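Long-range contacts in glycosyltransferase Gtf1 (PDB 4PQG), which is a GT-B-type glycosyltransferase that pairs two Rossmann-like domains with an extended antiparallel beta-sheet domain, and is modelled with UDP and N-acetylglucosamine: residues P427-D432 / N446-P451; D344-A349 / V404-S409; S157-P162 / L169-F174; P181-L186 / E193-K198. One frame throughout, in Å; residues are numbered along the deposited sequence.

Contact 1: residues P427-D432 / N446-P451; sequences PLIGFD and NGYLIP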
loop_
_atom_site.group_PDB
_atom_site.type_symbol
_atom_site.label_atom_id
_atom_site.label_comp_id
_atom_site.label_asym_id
_atom_site.label_seq_id
_atom_site.Cartn_x
_atom_site.Cartn_y
_atom_site.Cartn_z
ATOM N N PRO A 427 4.099 -18.519 16.076
ATOM C CA PRO A 427 3.380 -17.990 17.227
ATOM C C PRO A 427 3.473 -16.470 17.196
ATOM O O PRO A 427 4.441 -15.932 16.652
ATOM C CB PRO A 427 4.180 -18.533 18.422
ATOM C CG PRO A 427 4.869 -19.743 17.879
ATOM C CD PRO A 427 5.259 -19.333 16.487
ATOM N N LEU A 428 2.475 -15.800 17.763
ATOM C CA LEU A 428 2.453 -14.335 17.813
ATOM C C LEU A 428 2.489 -13.837 19.255
ATOM O O LEU A 428 1.794 -14.369 20.111
ATOM C CB LEU A 428 1.200 -13.784 17.118
ATOM C CG LEU A 428 0.781 -14.321 15.747
ATOM C CD1 LEU A 428 -0.466 -13.597 15.267
ATOM C CD2 LEU A 428 1.891 -14.163 14.731
ATOM N N ILE A 429 3.290 -12.810 19.525
ATOM C CA ILE A 429 3.187 -12.082 20.805
ATOM C C ILE A 429 2.804 -10.628 20.525
ATOM O O ILE A 429 3.549 -9.922 19.859
ATOM C CB ILE A 429 4.509 -12.138 21.614
ATOM C CG1 ILE A 429 4.922 -13.595 21.896
ATOM C CG2 ILE A 429 4.371 -11.337 22.900
ATOM C CD1 ILE A 429 6.329 -13.747 22.464
ATOM N N GLY A 430 1.648 -10.193 21.025
ATOM C CA GLY A 430 1.184 -8.830 20.786
ATOM C C GLY A 430 0.264 -8.276 21.850
ATOM O O GLY A 430 -0.117 -8.977 22.795
ATOM N N PHE A 431 -0.098 -7.008 21.698
ATOM C CA PHE A 431 -1.018 -6.366 22.629
ATOM C C PHE A 431 -2.440 -6.914 22.502
ATOM O O PHE A 431 -2.883 -7.275 21.402
ATOM C CB PHE A 431 -1.054 -4.860 22.392
ATOM C CG PHE A 431 0.136 -4.115 22.929
ATOM C CD1 PHE A 431 0.450 -4.131 24.294
ATOM C CD2 PHE A 431 0.920 -3.335 22.076
ATOM C CE1 PHE A 431 1.527 -3.403 24.782
ATOM C CE2 PHE A 431 2.005 -2.614 22.568
ATOM C CZ PHE A 431 2.306 -2.648 23.922
ATOM N N ASP A 432 -3.143 -6.974 23.635
ATOM C CA ASP A 432 -4.543 -7.357 23.669
ATOM C C ASP A 432 -5.392 -6.174 23.209
ATOM O O ASP A 432 -6.007 -5.481 24.021
ATOM C CB ASP A 432 -4.931 -7.783 25.087
ATOM C CG ASP A 432 -6.265 -8.529 25.143
ATOM O OD1 ASP A 432 -6.973 -8.610 24.117
ATOM O OD2 ASP A 432 -6.607 -9.046 26.225
ATOM N N ASN A 446 -1.488 -20.058 20.958
ATOM C CA ASN A 446 -0.562 -19.826 19.845
ATOM C C ASN A 446 0.366 -18.638 20.082
ATOM O O ASN A 446 0.938 -18.082 19.147
ATOM C CB ASN A 446 -1.311 -19.725 18.493
ATOM C CG ASN A 446 -2.019 -18.399 18.310
ATOM O OD1 ASN A 446 -2.706 -17.913 19.217
ATOM N ND2 ASN A 446 -1.863 -17.800 17.122
ATOM N N GLY A 447 0.538 -18.279 21.346
ATOM C CA GLY A 447 1.360 -17.133 21.701
ATOM C C GLY A 447 0.759 -16.464 22.910
ATOM O O GLY A 447 0.131 -17.130 23.755
ATOM N N TYR A 448 0.943 -15.148 22.992
ATOM C CA TYR A 448 0.477 -14.371 24.137
ATOM C C TYR A 448 -0.116 -13.012 23.777
ATOM O O TYR A 448 0.417 -12.291 22.939
ATOM C CB TYR A 448 1.616 -14.118 25.102
ATOM C CG TYR A 448 2.280 -15.342 25.664
ATOM C CD1 TYR A 448 1.597 -16.210 26.530
ATOM C CD2 TYR A 448 3.612 -15.620 25.358
ATOM C CE1 TYR A 448 2.228 -17.332 27.054
ATOM C CE2 TYR A 448 4.247 -16.725 25.885
ATOM C CZ TYR A 448 3.555 -17.573 26.730
ATOM O OH TYR A 448 4.212 -18.671 27.232
ATOM N N LEU A 449 -1.212 -12.676 24.443
ATOM C CA LEU A 449 -1.758 -11.353 24.408
ATOM C C LEU A 449 -1.294 -10.600 25.651
ATOM O O LEU A 449 -1.502 -11.045 26.772
ATOM C CB LEU A 449 -3.284 -11.403 24.327
ATOM C CG LEU A 449 -3.880 -11.819 22.977
ATOM C CD1 LEU A 449 -5.375 -12.077 23.113
ATOM C CD2 LEU A 449 -3.631 -10.778 21.902
ATOM N N ILE A 450 -0.649 -9.464 25.437
ATOM C CA ILE A 450 -0.145 -8.646 26.531
ATOM C C ILE A 450 -1.106 -7.495 26.807
ATOM O O ILE A 450 -1.433 -6.744 25.892
ATOM C CB ILE A 450 1.280 -8.145 26.218
ATOM C CG1 ILE A 450 2.205 -9.363 26.055
ATOM C CG2 ILE A 450 1.766 -7.156 27.284
ATOM C CD1 ILE A 450 3.652 -9.055 25.747
ATOM N N PRO A 451 -1.571 -7.356 28.071
ATOM C CA PRO A 451 -2.472 -6.259 28.420
ATOM C C PRO A 451 -1.842 -4.951 27.997
ATOM O O PRO A 451 -0.640 -4.785 28.132
ATOM C CB PRO A 451 -2.542 -6.324 29.954
ATOM C CG PRO A 451 -2.171 -7.724 30.292
ATOM C CD PRO A 451 -1.185 -8.148 29.249
#
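A parallel beta-alpha-beta unit of one Rossmann-like domain of the GT-B fold runs through strand 428-431, helix 436-440 and strand 447-450, and here its two strands pair at 8° with their axes 4.6 Å apart. Five backbone hydrogen bonds alternate in direction, from L428 N to N446 O, Y448 N to L428 O, G430 N to Y448 O, I450 N to G430 O and D432 N to I450 O. I450 N lies only 2.7 Å from G430 O, whereas in the last bond D432 N stands 43° above the carbonyl plane of I450. The backbone angles of G447 call for glycine: a side chain would be jammed against N446 O and would run into L428 O, which the CA approaches to 3.2 Å in a CA-H...O contact. I429 and Y448 share a face, I429 CG1 lying at the edge of the Y448 ring, 4.2 Å from CD2; I429 CG2, anti to its own backbone N, meets I450 CD1 at 3.7 Å. At the far end L449 CD1 approaches D432 OD1 at 3.9 Å, the two side chains crossing at about a right angle; that oxygen is hydrogen-bonded by Q438 NE2. Helix 458-474 packs on I429 and I450 through Y465, K468 makes a cation-pi contact with Y448, and strand 404-406 flanks 428-431 in the sheet.

Contact 2: residues D344-A349 / V404-S409; sequences DWLVKA and VYLTAS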
loop_
_atom_site.group_PDB
_atom_site.type_symbol
_atom_site.label_atom_id
_atom_site.label_comp_id
_atom_site.label_asym_id
_atom_site.label_seq_id
_atom_site.Cartn_x
_atom_site.Cartn_y
_atom_site.Cartn_z
ATOM N N ASP A 344 10.078 0.250 18.241
ATOM C CA ASP A 344 11.086 0.611 19.246
ATOM C C ASP A 344 10.877 -0.115 20.568
ATOM O O ASP A 344 11.842 -0.537 21.203
ATOM C CB ASP A 344 11.201 2.126 19.441
ATOM C CG ASP A 344 9.883 2.770 19.812
ATOM O OD1 ASP A 344 8.889 2.520 19.091
ATOM O OD2 ASP A 344 9.845 3.523 20.815
ATOM N N TRP A 345 9.617 -0.285 20.966
ATOM C CA TRP A 345 9.284 -1.105 22.127
ATOM C C TRP A 345 9.740 -2.525 21.965
ATOM O O TRP A 345 10.267 -3.114 22.920
ATOM C CB TRP A 345 7.792 -1.049 22.444
ATOM C CG TRP A 345 7.271 0.330 22.783
ATOM C CD1 TRP A 345 8.006 1.461 23.117
ATOM C CD2 TRP A 345 5.864 0.757 22.873
ATOM N NE1 TRP A 345 7.181 2.523 23.374
ATOM C CE2 TRP A 345 5.890 2.176 23.246
ATOM C CE3 TRP A 345 4.638 0.136 22.662
ATOM C CZ2 TRP A 345 4.728 2.918 23.408
ATOM C CZ3 TRP A 345 3.468 0.894 22.814
ATOM C CH2 TRP A 345 3.516 2.255 23.188
ATOM N N LEU A 346 9.569 -3.100 20.767
ATOM C CA LEU A 346 10.037 -4.463 20.514
ATOM C C LEU A 346 11.554 -4.586 20.589
ATOM O O LEU A 346 12.078 -5.570 21.144
ATOM C CB LEU A 346 9.566 -4.986 19.144
ATOM C CG LEU A 346 8.054 -5.124 18.959
ATOM C CD1 LEU A 346 7.769 -5.633 17.552
ATOM C CD2 LEU A 346 7.481 -6.066 20.013
ATOM N N VAL A 347 12.259 -3.616 20.009
ATOM C CA VAL A 347 13.715 -3.644 20.029
ATOM C C VAL A 347 14.224 -3.648 21.483
ATOM O O VAL A 347 15.035 -4.511 21.855
ATOM C CB VAL A 347 14.347 -2.494 19.194
ATOM C CG1 VAL A 347 15.851 -2.412 19.418
ATOM C CG2 VAL A 347 14.070 -2.694 17.708
ATOM N N LYS A 348 13.731 -2.714 22.301
ATOM C CA LYS A 348 14.080 -2.662 23.740
ATOM C C LYS A 348 13.723 -3.934 24.531
ATOM O O LYS A 348 14.465 -4.357 25.431
ATOM C CB LYS A 348 13.471 -1.424 24.398
ATOM C CG LYS A 348 13.940 -0.130 23.746
ATOM C CD LYS A 348 13.642 1.088 24.599
ATOM C CE LYS A 348 14.308 2.324 24.017
ATOM N NZ LYS A 348 14.212 3.451 24.986
ATOM N N ALA A 349 12.592 -4.548 24.183
ATOM C CA ALA A 349 12.183 -5.814 24.773
ATOM C C ALA A 349 13.157 -6.932 24.409
ATOM O O ALA A 349 13.540 -7.739 25.277
ATOM C CB ALA A 349 10.770 -6.173 24.339
ATOM N N VAL A 404 9.282 -17.141 15.993
ATOM C CA VAL A 404 8.204 -16.391 16.627
ATOM C C VAL A 404 8.080 -14.992 16.001
ATOM O O VAL A 404 9.088 -14.368 15.671
ATOM C CB VAL A 404 8.437 -16.237 18.152
ATOM C CG1 VAL A 404 7.333 -15.385 18.802
ATOM C CG2 VAL A 404 8.527 -17.602 18.842
ATOM N N TYR A 405 6.843 -14.521 15.864
ATOM C CA TYR A 405 6.553 -13.185 15.348
ATOM C C TYR A 405 6.173 -12.265 16.509
ATOM O O TYR A 405 5.376 -12.655 17.360
ATOM C CB TYR A 405 5.395 -13.236 14.330
ATOM C CG TYR A 405 5.133 -11.900 13.652
ATOM C CD1 TYR A 405 5.671 -11.615 12.398
ATOM C CD2 TYR A 405 4.349 -10.918 14.274
ATOM C CE1 TYR A 405 5.447 -10.382 11.785
ATOM C CE2 TYR A 405 4.129 -9.681 13.673
ATOM C CZ TYR A 405 4.680 -9.422 12.433
ATOM O OH TYR A 405 4.463 -8.195 11.836
ATOM N N LEU A 406 6.721 -11.045 16.499
ATOM C CA LEU A 406 6.409 -9.982 17.477
ATOM C C LEU A 406 5.716 -8.741 16.868
ATOM O O LEU A 406 6.093 -8.271 15.816
ATOM C CB LEU A 406 7.704 -9.496 18.137
ATOM C CG LEU A 406 8.647 -10.493 18.810
ATOM C CD1 LEU A 406 9.828 -9.736 19.401
ATOM C CD2 LEU A 406 7.900 -11.272 19.885
ATOM N N THR A 407 4.745 -8.188 17.591
ATOM C CA THR A 407 4.051 -6.960 17.203
ATOM C C THR A 407 3.790 -6.194 18.483
ATOM O O THR A 407 3.395 -6.779 19.502
ATOM C CB THR A 407 2.702 -7.239 16.470
ATOM O OG1 THR A 407 1.887 -6.054 16.494
ATOM C CG2 THR A 407 1.918 -8.379 17.152
ATOM N N ALA A 408 4.055 -4.893 18.405
ATOM C CA ALA A 408 3.723 -3.916 19.431
ATOM C C ALA A 408 2.763 -2.868 18.866
ATOM O O ALA A 408 2.598 -1.789 19.429
ATOM C CB ALA A 408 4.997 -3.267 19.928
ATOM N N SER A 409 2.154 -3.176 17.722
ATOM C CA SER A 409 1.135 -2.308 17.167
ATOM C C SER A 409 -0.023 -2.181 18.147
ATOM O O SER A 409 -0.502 -3.183 18.711
ATOM C CB SER A 409 0.636 -2.841 15.813
ATOM O OG SER A 409 -0.427 -2.044 15.327
#
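With CG anti to its carbonyl carbon (chi1 -63°) and CD1 continuing the extended chain (chi2 179°), L346 reaches from its helix to the end of strand 404-406. Its branches divide the work. CD1 lies 3.6 Å from L406 O and 3.9 Å from L406 CB; CD2 is also 3.9 Å from L406 CB, and it shares A408 CB with CG, each 3.7 Å away. The L346 and L406 side chains pass alongside each other, pointing opposite ways. One residue earlier on the helix, W345 brings its CB to 4.4 Å from A408 CB, and its ring carbon CE3 comes obliquely to A408 O. No hydrogen bond crosses, and all five touching residues are buried: this is van der Waals packing of a helix on a strand end and the loop that follows, in a Rossmann-like domain. Around it, Y465 of helix 458-474 touches L346, F431 of the neighbouring strand 428-431 touches both W345 and A408, and strand 330-334 adds T333 against L346 and pairs with strand 404-406.

Contact 3: residues S157-P162 / L169-F174; sequences SEYFAP and LYQRTF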
loop_
_atom_site.group_PDB
_atom_site.type_symbol
_atom_site.label_atom_id
_atom_site.label_comp_id
_atom_site.label_asym_id
_atom_site.label_seq_id
_atom_site.Cartn_x
_atom_site.Cartn_y
_atom_site.Cartn_z
ATOM N N SER A 157 5.391 14.616 -20.660
ATOM C CA SER A 157 6.435 15.643 -20.520
ATOM C C SER A 157 6.044 16.688 -19.470
ATOM O O SER A 157 4.875 17.062 -19.351
ATOM C CB SER A 157 6.714 16.368 -21.833
ATOM O OG SER A 157 7.334 15.520 -22.767
ATOM N N GLU A 158 7.033 17.129 -18.709
ATOM C CA GLU A 158 6.896 18.240 -17.797
ATOM C C GLU A 158 7.747 19.392 -18.294
ATOM O O GLU A 158 8.904 19.200 -18.668
ATOM C CB GLU A 158 7.347 17.861 -16.388
ATOM C CG GLU A 158 6.432 16.885 -15.676
ATOM C CD GLU A 158 6.932 16.553 -14.288
ATOM O OE1 GLU A 158 8.142 16.293 -14.130
ATOM O OE2 GLU A 158 6.104 16.544 -13.356
ATOM N N TYR A 159 7.171 20.589 -18.224
ATOM C CA TYR A 159 7.798 21.809 -18.696
ATOM C C TYR A 159 8.064 22.736 -17.518
ATOM O O TYR A 159 7.195 22.916 -16.660
ATOM C CB TYR A 159 6.927 22.490 -19.756
ATOM C CG TYR A 159 6.622 21.565 -20.917
ATOM C CD1 TYR A 159 7.539 21.385 -21.950
ATOM C CD2 TYR A 159 5.436 20.830 -20.950
ATOM C CE1 TYR A 159 7.261 20.524 -23.011
ATOM C CE2 TYR A 159 5.152 19.965 -21.994
ATOM C CZ TYR A 159 6.060 19.823 -23.021
ATOM O OH TYR A 159 5.773 18.964 -24.043
ATOM N N PHE A 160 9.285 23.272 -17.479
ATOM C CA PHE A 160 9.773 24.095 -16.381
ATOM C C PHE A 160 10.331 25.423 -16.886
ATOM O O PHE A 160 10.857 25.500 -17.994
ATOM C CB PHE A 160 10.917 23.391 -15.641
ATOM C CG PHE A 160 10.538 22.089 -14.996
ATOM C CD1 PHE A 160 10.316 22.018 -13.628
ATOM C CD2 PHE A 160 10.448 20.925 -15.749
ATOM C CE1 PHE A 160 10.000 20.809 -13.019
ATOM C CE2 PHE A 160 10.126 19.715 -15.150
ATOM C CZ PHE A 160 9.900 19.657 -13.784
ATOM N N ALA A 161 10.227 26.456 -16.052
ATOM C CA ALA A 161 10.883 27.741 -16.308
ATOM C C ALA A 161 11.560 28.249 -15.018
ATOM O O ALA A 161 11.091 27.965 -13.910
ATOM C CB ALA A 161 9.884 28.759 -16.834
ATOM N N PRO A 162 12.676 28.990 -15.161
ATOM C CA PRO A 162 13.455 29.416 -13.995
ATOM C C PRO A 162 12.815 30.580 -13.254
ATOM O O PRO A 162 12.315 31.510 -13.885
ATOM C CB PRO A 162 14.798 29.869 -14.603
ATOM C CG PRO A 162 14.755 29.472 -16.043
ATOM C CD PRO A 162 13.308 29.424 -16.416
ATOM N N LEU A 169 7.768 24.168 -12.165
ATOM C CA LEU A 169 6.907 23.359 -13.042
ATOM C C LEU A 169 5.665 24.137 -13.449
ATOM O O LEU A 169 4.895 24.522 -12.592
ATOM C CB LEU A 169 6.491 22.066 -12.347
ATOM C CG LEU A 169 5.500 21.185 -13.122
ATOM C CD1 LEU A 169 6.110 20.705 -14.428
ATOM C CD2 LEU A 169 5.018 20.010 -12.264
ATOM N N TYR A 170 5.454 24.359 -14.741
ATOM C CA TYR A 170 4.212 25.032 -15.165
ATOM C C TYR A 170 3.224 24.203 -15.996
ATOM O O TYR A 170 2.030 24.531 -16.051
ATOM C CB TYR A 170 4.493 26.382 -15.836
ATOM C CG TYR A 170 5.335 26.314 -17.078
ATOM C CD1 TYR A 170 4.747 26.173 -18.338
ATOM C CD2 TYR A 170 6.731 26.408 -17.004
ATOM C CE1 TYR A 170 5.516 26.119 -19.495
ATOM C CE2 TYR A 170 7.510 26.353 -18.160
ATOM C CZ TYR A 170 6.899 26.210 -19.402
ATOM O OH TYR A 170 7.669 26.158 -20.548
ATOM N N GLN A 171 3.704 23.152 -16.649
ATOM C CA GLN A 171 2.837 22.371 -17.545
ATOM C C GLN A 171 3.260 20.915 -17.565
ATOM O O GLN A 171 4.463 20.606 -17.557
ATOM C CB GLN A 171 2.882 22.935 -18.975
ATOM C CG GLN A 171 1.989 22.245 -20.008
ATOM C CD GLN A 171 1.969 22.995 -21.333
ATOM O OE1 GLN A 171 2.009 24.221 -21.346
ATOM N NE2 GLN A 171 1.923 22.259 -22.458
ATOM N N ARG A 172 2.258 20.037 -17.586
ATOM C CA ARG A 172 2.455 18.611 -17.837
ATOM C C ARG A 172 1.606 18.225 -19.026
ATOM O O ARG A 172 0.429 18.568 -19.069
ATOM C CB ARG A 172 1.962 17.788 -16.655
ATOM C CG ARG A 172 2.824 17.858 -15.442
ATOM C CD ARG A 172 2.686 16.552 -14.682
ATOM N NE ARG A 172 3.457 16.620 -13.453
ATOM C CZ ARG A 172 2.970 16.941 -12.258
ATOM N NH1 ARG A 172 1.687 17.237 -12.092
ATOM N NH2 ARG A 172 3.786 16.957 -11.210
ATOM N N THR A 173 2.176 17.492 -19.972
ATOM C CA THR A 173 1.417 17.064 -21.151
ATOM C C THR A 173 1.476 15.541 -21.227
ATOM O O THR A 173 2.531 14.960 -20.990
ATOM C CB THR A 173 1.976 17.698 -22.453
ATOM O OG1 THR A 173 1.759 19.110 -22.438
ATOM C CG2 THR A 173 1.301 17.111 -23.711
ATOM N N PHE A 174 0.345 14.919 -21.540
ATOM C CA PHE A 174 0.265 13.467 -21.741
ATOM C C PHE A 174 0.030 13.149 -23.213
ATOM O O PHE A 174 -0.748 13.845 -23.888
ATOM C CB PHE A 174 -0.795 12.831 -20.823
ATOM C CG PHE A 174 -0.356 12.753 -19.380
ATOM C CD1 PHE A 174 0.209 11.584 -18.874
ATOM C CD2 PHE A 174 -0.446 13.865 -18.543
ATOM C CE1 PHE A 174 0.660 11.521 -17.562
ATOM C CE2 PHE A 174 -0.009 13.806 -17.227
ATOM C CZ PHE A 174 0.551 12.628 -16.735
#
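E158 OE2 receives two N-H groups of R172: NE at 2.6 Å through the anti lone pair, with an N-H...O angle of 161°, and NH2 at 3.2 Å in a weak bond. The side chains run side by side, and carboxylate and guanidinium are 20° from coplanar; Y149 holds the other oxygen, OE1, by its hydroxyl. L169 CD2 lies over one guanidinium face, its CD1 over a face of the F160 ring, 4.1 Å from the centroid. The strands are the arms of an antiparallel hairpin, 154-163 with 166-175, interrupted by a classic beta bulge in which Y170 and Q171 both face Y159. Y159 O accepts Y170 N at 3.0 Å, and Q171 N weakly at 3.5 Å. Q171 NE2 bonds T173 OG1 nearly straight, in the amide plane; that hydroxyl also bonds D184. With chi1 at 60°, CG of Y170 sits between backbone N and carbonyl carbon, and the ring lies across the partner strand: Y159 CB is over its face, and A161 CB meets CE2 at 3.6 Å.

Contact 4: residues P181-L186 / E193-K198; sequences PVYDIL and EVYHFK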
loop_
_atom_site.group_PDB
_atom_site.type_symbol
_atom_site.label_atom_id
_atom_site.label_comp_id
_atom_site.label_asym_id
_atom_site.label_seq_id
_atom_site.Cartn_x
_atom_site.Cartn_y
_atom_site.Cartn_z
ATOM N N PRO A 181 -0.064 14.977 -28.480
ATOM C CA PRO A 181 -0.554 15.251 -27.130
ATOM C C PRO A 181 -2.038 15.032 -27.039
ATOM O O PRO A 181 -2.748 15.301 -28.002
ATOM C CB PRO A 181 -0.253 16.747 -26.939
ATOM C CG PRO A 181 -0.202 17.304 -28.326
ATOM C CD PRO A 181 0.446 16.203 -29.138
ATOM N N VAL A 182 -2.499 14.524 -25.903
ATOM C CA VAL A 182 -3.914 14.348 -25.642
ATOM C C VAL A 182 -4.425 15.510 -24.800
ATOM O O VAL A 182 -5.476 16.085 -25.098
ATOM C CB VAL A 182 -4.221 13.039 -24.898
ATOM C CG1 VAL A 182 -5.710 12.940 -24.565
ATOM C CG2 VAL A 182 -3.781 11.851 -25.739
ATOM N N TYR A 183 -3.701 15.850 -23.736
ATOM C CA TYR A 183 -4.150 16.936 -22.873
ATOM C C TYR A 183 -2.976 17.554 -22.128
ATOM O O TYR A 183 -1.934 16.910 -21.982
ATOM C CB TYR A 183 -5.236 16.450 -21.905
ATOM C CG TYR A 183 -4.786 15.494 -20.806
ATOM C CD1 TYR A 183 -4.481 15.963 -19.519
ATOM C CD2 TYR A 183 -4.674 14.127 -21.049
ATOM C CE1 TYR A 183 -4.103 15.078 -18.497
ATOM C CE2 TYR A 183 -4.276 13.234 -20.050
ATOM C CZ TYR A 183 -4.002 13.715 -18.776
ATOM O OH TYR A 183 -3.623 12.833 -17.782
ATOM N N ASP A 184 -3.151 18.796 -21.680
ATOM C CA ASP A 184 -2.131 19.519 -20.907
ATOM C C ASP A 184 -2.695 19.807 -19.527
ATOM O O ASP A 184 -3.884 20.073 -19.390
ATOM C CB ASP A 184 -1.744 20.855 -21.574
ATOM C CG ASP A 184 -1.450 20.711 -23.061
ATOM O OD1 ASP A 184 -0.613 19.834 -23.416
ATOM O OD2 ASP A 184 -2.049 21.478 -23.876
ATOM N N ILE A 185 -1.850 19.769 -18.505
ATOM C CA ILE A 185 -2.295 20.202 -17.195
ATOM C C ILE A 185 -1.507 21.452 -16.900
ATOM O O ILE A 185 -0.279 21.420 -16.925
ATOM C CB ILE A 185 -2.053 19.155 -16.082
ATOM C CG1 ILE A 185 -2.562 17.764 -16.512
ATOM C CG2 ILE A 185 -2.682 19.643 -14.768
ATOM C CD1 ILE A 185 -2.111 16.622 -15.592
ATOM N N LEU A 186 -2.209 22.550 -16.662
ATOM C CA LEU A 186 -1.544 23.789 -16.287
ATOM C C LEU A 186 -1.385 23.761 -14.776
ATOM O O LEU A 186 -2.362 23.588 -14.054
ATOM C CB LEU A 186 -2.329 25.006 -16.783
ATOM C CG LEU A 186 -2.542 25.038 -18.305
ATOM C CD1 LEU A 186 -3.208 26.361 -18.695
ATOM C CD2 LEU A 186 -1.233 24.844 -19.073
ATOM N N GLU A 193 -4.404 22.815 -11.938
ATOM C CA GLU A 193 -5.501 23.775 -11.970
ATOM C C GLU A 193 -6.428 23.596 -13.166
ATOM O O GLU A 193 -7.642 23.654 -13.035
ATOM C CB GLU A 193 -4.958 25.210 -11.900
ATOM C CG GLU A 193 -4.452 25.585 -10.511
ATOM C CD GLU A 193 -4.260 27.082 -10.305
ATOM O OE1 GLU A 193 -4.205 27.851 -11.301
ATOM O OE2 GLU A 193 -4.151 27.489 -9.130
ATOM N N VAL A 194 -5.845 23.363 -14.332
ATOM C CA VAL A 194 -6.612 23.308 -15.574
ATOM C C VAL A 194 -6.132 22.112 -16.385
ATOM O O VAL A 194 -4.921 21.908 -16.535
ATOM C CB VAL A 194 -6.400 24.618 -16.371
ATOM C CG1 VAL A 194 -6.978 24.525 -17.768
ATOM C CG2 VAL A 194 -6.976 25.828 -15.634
ATOM N N TYR A 195 -7.074 21.320 -16.900
ATOM C CA TYR A 195 -6.755 20.189 -17.761
ATOM C C TYR A 195 -7.328 20.476 -19.124
ATOM O O TYR A 195 -8.555 20.439 -19.312
ATOM C CB TYR A 195 -7.378 18.889 -17.242
ATOM C CG TYR A 195 -7.048 18.566 -15.806
ATOM C CD1 TYR A 195 -6.136 17.548 -15.498
ATOM C CD2 TYR A 195 -7.662 19.257 -14.742
ATOM C CE1 TYR A 195 -5.826 17.232 -14.193
ATOM C CE2 TYR A 195 -7.360 18.941 -13.419
ATOM C CZ TYR A 195 -6.438 17.924 -13.158
ATOM O OH TYR A 195 -6.122 17.572 -11.877
ATOM N N HIS A 196 -6.448 20.785 -20.067
ATOM C CA HIS A 196 -6.889 21.293 -21.353
ATOM C C HIS A 196 -6.892 20.158 -22.328
ATOM O O HIS A 196 -5.825 19.666 -22.713
ATOM C CB HIS A 196 -6.002 22.447 -21.835
ATOM C CG HIS A 196 -6.620 23.258 -22.969
ATOM N ND1 HIS A 196 -7.095 22.688 -24.099
ATOM C CD2 HIS A 196 -6.824 24.632 -23.107
ATOM C CE1 HIS A 196 -7.596 23.642 -24.904
ATOM N NE2 HIS A 196 -7.419 24.833 -24.298
ATOM N N PHE A 197 -8.087 19.728 -22.723
ATOM C CA PHE A 197 -8.210 18.601 -23.658
ATOM C C PHE A 197 -8.315 18.987 -25.139
ATOM O O PHE A 197 -8.735 18.170 -25.958
ATOM C CB PHE A 197 -9.359 17.667 -23.263
ATOM C CG PHE A 197 -8.979 16.655 -22.225
ATOM C CD1 PHE A 197 -8.821 15.319 -22.570
ATOM C CD2 PHE A 197 -8.763 17.041 -20.900
ATOM C CE1 PHE A 197 -8.472 14.370 -21.615
ATOM C CE2 PHE A 197 -8.408 16.098 -19.935
ATOM C CZ PHE A 197 -8.268 14.761 -20.295
ATOM N N LYS A 198 -7.909 20.215 -25.464
ATOM C CA LYS A 198 -7.826 20.731 -26.843
ATOM C C LYS A 198 -9.190 21.204 -27.335
ATOM O O LYS A 198 -9.329 22.361 -27.740
ATOM C CB LYS A 198 -7.156 19.761 -27.855
ATOM C CG LYS A 198 -5.869 19.037 -27.395
ATOM C CD LYS A 198 -4.763 19.991 -27.005
ATOM C CE LYS A 198 -3.416 19.282 -26.875
ATOM N NZ LYS A 198 -2.318 20.290 -26.849
HETATM O O HOH W 1 -7.417 15.609 -26.621
HETATM O O HOH W 2 0.284 19.936 -25.842
#
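Strands 181-186 and 193-196 run antiparallel at 167°, D184 and L186 forming hydrogen-bonded pairs with H196 and V194, and E193 N adding a bond to L186 O. Beyond the paired residues F197 lies beside Y183, the planes 4° apart but displaced, leaving little of one ring facing the other. It is Y183 CB that sits over the centre of the F197 ring, 3.5 Å from the centroid and 3° off its normal, while F197 CZ lies over the rim of the Y183 ring, 3.6 Å from CG. On the face shared by I185 and Y195, I185 CG1 touches Y195 CD1 at 3.7 Å, with CG2 over a face of that ring. D184 and K198 cross at about a right angle; NZ meets OD2 on its syn side at 3.2 Å in a salt bridge, and a water joins NZ to OD1, which also bonds T173. The K198 chain, bent about its CB-CG bond, heads toward D184. K198 backbone N donates to H196 ND1 in the ring plane. A second water links V182 O with F197 O. This is a beta hairpin with a classic bulge, E193 and V194 both facing L186, in the long antiparallel sheet of the GtfA extended beta-sheet domain.

How the contacts relate
Contacts 1 and 2 lie on the opposite side of the chain's centre from contacts 3 and 4, and no atoms of the two pairs come nearer than about 33 Å. Contacts 1 and 2 are buried and meet in one parallel sheet, where strands 404-406 and 428-431 are neighbours: contact 1 joins strand to strand by backbone bonds, contact 2 lays a helix on a strand end and its following loop by van der Waals packing. Contacts 3 and 4 are successive hairpins of one antiparallel sheet, joined where strands 166-175 and 181-188 pair, with R172 O 2.6 Å from I185 N. They are only partly buried and include salt bridges and, in contact 4, bridging waters.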